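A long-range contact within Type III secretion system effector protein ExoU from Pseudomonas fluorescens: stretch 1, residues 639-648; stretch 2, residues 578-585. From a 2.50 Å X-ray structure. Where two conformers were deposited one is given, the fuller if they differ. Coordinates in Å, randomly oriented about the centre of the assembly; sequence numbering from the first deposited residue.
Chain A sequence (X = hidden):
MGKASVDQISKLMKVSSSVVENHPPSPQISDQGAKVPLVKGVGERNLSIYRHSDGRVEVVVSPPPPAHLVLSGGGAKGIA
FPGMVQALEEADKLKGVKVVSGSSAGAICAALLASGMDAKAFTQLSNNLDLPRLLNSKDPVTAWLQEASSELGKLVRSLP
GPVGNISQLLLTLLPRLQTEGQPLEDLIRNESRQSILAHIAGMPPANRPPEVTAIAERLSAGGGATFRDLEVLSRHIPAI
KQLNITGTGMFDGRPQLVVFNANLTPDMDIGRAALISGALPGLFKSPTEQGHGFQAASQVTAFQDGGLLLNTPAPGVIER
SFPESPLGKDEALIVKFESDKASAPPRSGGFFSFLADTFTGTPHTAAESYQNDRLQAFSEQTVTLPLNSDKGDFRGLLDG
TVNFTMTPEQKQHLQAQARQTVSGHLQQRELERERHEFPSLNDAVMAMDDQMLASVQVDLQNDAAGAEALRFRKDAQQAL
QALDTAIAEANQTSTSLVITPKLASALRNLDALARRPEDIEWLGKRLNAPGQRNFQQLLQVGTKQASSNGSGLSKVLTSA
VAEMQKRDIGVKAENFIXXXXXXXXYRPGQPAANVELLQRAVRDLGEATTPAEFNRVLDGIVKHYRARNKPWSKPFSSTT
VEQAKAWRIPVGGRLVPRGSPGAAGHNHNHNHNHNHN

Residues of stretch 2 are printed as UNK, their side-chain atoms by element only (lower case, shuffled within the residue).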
# COMPACT_ATOMS: atom_id res chain seq x y z
N THR A 639 -26.25 0.87 9.42
CA THR A 639 -25.46 0.18 8.45
C THR A 639 -25.67 -1.37 8.47
O THR A 639 -25.25 -2.00 7.55
CB THR A 639 -23.95 0.53 8.58
OG1 THR A 639 -23.43 0.03 9.82
CG2 THR A 639 -23.71 2.07 8.47
N THR A 640 -26.37 -1.97 9.44
CA THR A 640 -26.34 -3.45 9.57
C THR A 640 -26.95 -4.22 8.40
O THR A 640 -26.33 -5.16 7.87
CB THR A 640 -26.98 -3.96 10.90
OG1 THR A 640 -26.41 -3.29 12.03
CG2 THR A 640 -26.76 -5.45 11.11
N VAL A 641 -28.16 -3.86 8.02
CA VAL A 641 -28.80 -4.50 6.91
C VAL A 641 -28.03 -4.19 5.65
O VAL A 641 -27.85 -5.06 4.82
CB VAL A 641 -30.32 -4.06 6.75
CG1 VAL A 641 -30.93 -4.58 5.47
CG2 VAL A 641 -31.14 -4.57 7.93
N GLU A 642 -27.59 -2.96 5.51
CA GLU A 642 -26.84 -2.54 4.32
C GLU A 642 -25.53 -3.32 4.19
O GLU A 642 -25.20 -3.82 3.10
CB GLU A 642 -26.58 -1.04 4.38
CG GLU A 642 -27.85 -0.23 4.19
CD GLU A 642 -28.49 -0.57 2.89
OE1 GLU A 642 -27.79 -0.37 1.88
OE2 GLU A 642 -29.65 -1.07 2.87
N GLN A 643 -24.81 -3.45 5.29
CA GLN A 643 -23.57 -4.23 5.31
C GLN A 643 -23.86 -5.72 5.01
O GLN A 643 -23.16 -6.36 4.23
CB GLN A 643 -22.87 -4.08 6.66
CG GLN A 643 -22.25 -2.70 6.87
CD GLN A 643 -21.81 -2.47 8.30
OE1 GLN A 643 -22.64 -2.32 9.23
NE2 GLN A 643 -20.52 -2.41 8.50
N ALA A 644 -24.95 -6.24 5.58
CA ALA A 644 -25.32 -7.63 5.35
C ALA A 644 -25.51 -7.88 3.88
O ALA A 644 -25.12 -8.92 3.41
CB ALA A 644 -26.57 -7.99 6.11
N LYS A 645 -26.09 -6.94 3.13
CA LYS A 645 -26.25 -7.12 1.69
C LYS A 645 -24.91 -6.99 0.99
O LYS A 645 -24.53 -7.85 0.20
CB LYS A 645 -27.18 -6.08 1.09
CG LYS A 645 -28.57 -6.07 1.67
CD LYS A 645 -29.41 -4.99 1.01
CE LYS A 645 -30.66 -4.77 1.81
NZ LYS A 645 -31.59 -3.80 1.16
N ALA A 646 -24.17 -5.94 1.29
CA ALA A 646 -22.86 -5.68 0.70
C ALA A 646 -21.84 -6.83 0.86
O ALA A 646 -20.92 -6.93 0.07
CB ALA A 646 -22.25 -4.43 1.32
N TRP A 647 -21.96 -7.65 1.90
CA TRP A 647 -21.03 -8.75 2.08
C TRP A 647 -21.49 -10.05 1.42
O TRP A 647 -20.78 -11.02 1.48
CB TRP A 647 -20.77 -8.99 3.56
CG TRP A 647 -19.86 -7.98 4.29
CD1 TRP A 647 -20.15 -6.68 4.61
CD2 TRP A 647 -18.57 -8.25 4.90
NE1 TRP A 647 -19.10 -6.10 5.31
CE2 TRP A 647 -18.13 -7.05 5.52
CE3 TRP A 647 -17.74 -9.38 4.95
CZ2 TRP A 647 -16.92 -6.96 6.17
CZ3 TRP A 647 -16.52 -9.28 5.59
CH2 TRP A 647 -16.12 -8.08 6.20
N ARG A 648 -22.65 -10.10 0.80
CA ARG A 648 -23.06 -11.35 0.12
C ARG A 648 -22.00 -11.77 -0.88
O ARG A 648 -21.40 -10.95 -1.55
CB ARG A 648 -24.37 -11.21 -0.67
CG ARG A 648 -25.60 -10.97 0.17
CD ARG A 648 -26.89 -11.22 -0.59
NE ARG A 648 -27.01 -12.64 -0.92
CZ ARG A 648 -28.07 -13.21 -1.49
NH1 ARG A 648 -29.15 -12.49 -1.79
NH2 ARG A 648 -28.07 -14.50 -1.75
N UNK A 578 -16.66 -9.97 12.99
CA UNK A 578 -15.85 -8.95 13.67
C UNK A 578 -16.22 -7.55 13.21
O UNK A 578 -16.26 -6.65 13.99
n UNK A 578 -11.43 -8.63 12.60
c UNK A 578 -13.40 -8.41 14.07
c UNK A 578 -14.38 -9.23 13.30
n UNK A 578 -9.87 -9.20 11.04
c UNK A 578 -10.72 -8.32 11.54
n UNK A 578 -10.84 -7.14 10.97
c UNK A 578 -12.40 -7.73 13.18
N UNK A 579 -16.54 -7.40 11.95
CA UNK A 579 -16.69 -6.12 11.31
C UNK A 579 -18.16 -5.64 11.14
O UNK A 579 -18.43 -4.48 10.98
c UNK A 579 -15.28 -5.04 9.41
o UNK A 579 -13.86 -3.45 10.48
o UNK A 579 -13.35 -5.59 10.74
c UNK A 579 -16.04 -6.25 9.93
c UNK A 579 -14.06 -4.68 10.26
N UNK A 580 -19.11 -6.55 11.21
CA UNK A 580 -20.49 -6.20 11.04
C UNK A 580 -21.35 -6.56 12.26
O UNK A 580 -22.10 -5.73 12.80
c UNK A 580 -21.08 -6.89 9.82
c UNK A 580 -20.35 -6.48 8.57
c UNK A 580 -22.54 -6.53 9.71
N UNK A 581 -21.19 -7.78 12.76
CA UNK A 581 -21.98 -8.16 13.90
C UNK A 581 -21.55 -7.52 15.20
O UNK A 581 -22.38 -6.92 15.90
c UNK A 581 -22.73 -9.99 15.32
c UNK A 581 -22.02 -9.64 14.04
c UNK A 581 -22.82 -10.22 12.87
c UNK A 581 -22.80 -11.73 12.80
N UNK A 582 -20.25 -7.61 15.50
CA UNK A 582 -19.69 -7.09 16.72
C UNK A 582 -20.22 -5.66 17.08
O UNK A 582 -20.81 -5.49 18.10
c UNK A 582 -18.18 -7.13 16.67
c UNK A 582 -16.52 -4.63 19.03
c UNK A 582 -17.51 -7.20 19.12
c UNK A 582 -17.54 -6.51 17.90
o UNK A 582 -15.93 -4.80 21.34
c UNK A 582 -16.47 -5.34 20.22
c UNK A 582 -16.98 -6.61 20.27
c UNK A 582 -17.05 -5.21 17.88
N UNK A 583 -20.06 -4.69 16.21
CA UNK A 583 -20.58 -3.36 16.48
C UNK A 583 -22.07 -3.24 16.74
O UNK A 583 -22.43 -2.38 17.55
c UNK A 583 -19.30 -4.71 14.97
c UNK A 583 -20.25 -2.57 15.25
c UNK A 583 -19.11 -3.27 14.68
N UNK A 584 -22.91 -4.04 16.06
CA UNK A 584 -24.36 -3.98 16.28
C UNK A 584 -24.70 -4.64 17.59
O UNK A 584 -25.51 -4.15 18.37
o UNK A 584 -25.63 -4.04 14.15
c UNK A 584 -25.14 -4.79 15.25
N UNK A 585 -24.09 -5.80 17.80
CA UNK A 585 -24.41 -6.63 18.95
C UNK A 585 -24.07 -5.93 20.23
O UNK A 585 -24.84 -5.99 21.15
c UNK A 585 -25.33 -9.37 20.04
c UNK A 585 -23.66 -7.96 18.81
c UNK A 585 -23.88 -9.05 19.87
c UNK A 585 -23.12 -10.32 19.47

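Position 578 carries seven side-chain atoms: three carbons, a nitrogen, then a carbon bearing two more nitrogens. That terminal group is a guanidinium, and the residue is R578. It lies out of reach of stretch 1, and its partly exposed site readily accommodates a long, charged chain.

Position 579 has three carbons, the third holding two oxygens. Its CA-to-CB bond points toward stretch 1, bringing CB to 3.9 Å from W647 CZ2, but the end of the chain leads away. A carboxylate on two preceding carbons identifies E579. Its OE2 accepts a hydrogen bond from R578 NH1 at 3.0 Å, part of a salt bridge, so the charge is paired while the aliphatic base packs near the indole.

Position 580 shows one carbon carrying two more, a compact fork directed toward stretch 1. One branch lies over a face of the W647 ring, and both approach Q643 CB. This is V580. Its CG2 is 3.5 Å from W647 NE1 and 3.9 Å from the centroid of the five-membered ring, a CH-pi contact, while CG1 sits 3.9 Å from Q643 CB. A short branched chain suits this buried site because both methyls pack against Q643 while CG2 also covers the indole.

Position 581 has four carbons, forked at the first, with one arm two carbons long: I581. It points away from stretch 1, and its wholly apolar chain suits burial.

Position 582 has one carbon followed by a six-carbon ring bearing an oxygen, the phenol of Y582. It too is out of reach of stretch 1; a partly exposed site suits an apolar ring ending in a polar hydroxyl.

At position 583 three carbons close a ring onto the backbone N, which defines P583. Lacking an amide hydrogen, its N cannot bond to the preceding turn, and the helix is kinked here. The ring makes no contact with stretch 1.

Position 584 bears one carbon and one oxygen, and that oxygen meets T640 OG1. It is S584. The hydrogen bond between T640 OG1 and S584 OG is very short, 2.4 Å; a small hydroxyl fits this close, buried approach.

Position 585 has four carbons forked at the second: L585, beyond reach of stretch 1. A good helix former, it suits a partly exposed helical position.

The helices run nearly antiparallel, at 164°, with axes 9.9 Å apart at closest approach. V580, which has the largest covered area, packs against Q643 and W647, while the T640–S584 hydroxyl pair adds a polar link.

Stretch 2 (578-585) REVIYPSL
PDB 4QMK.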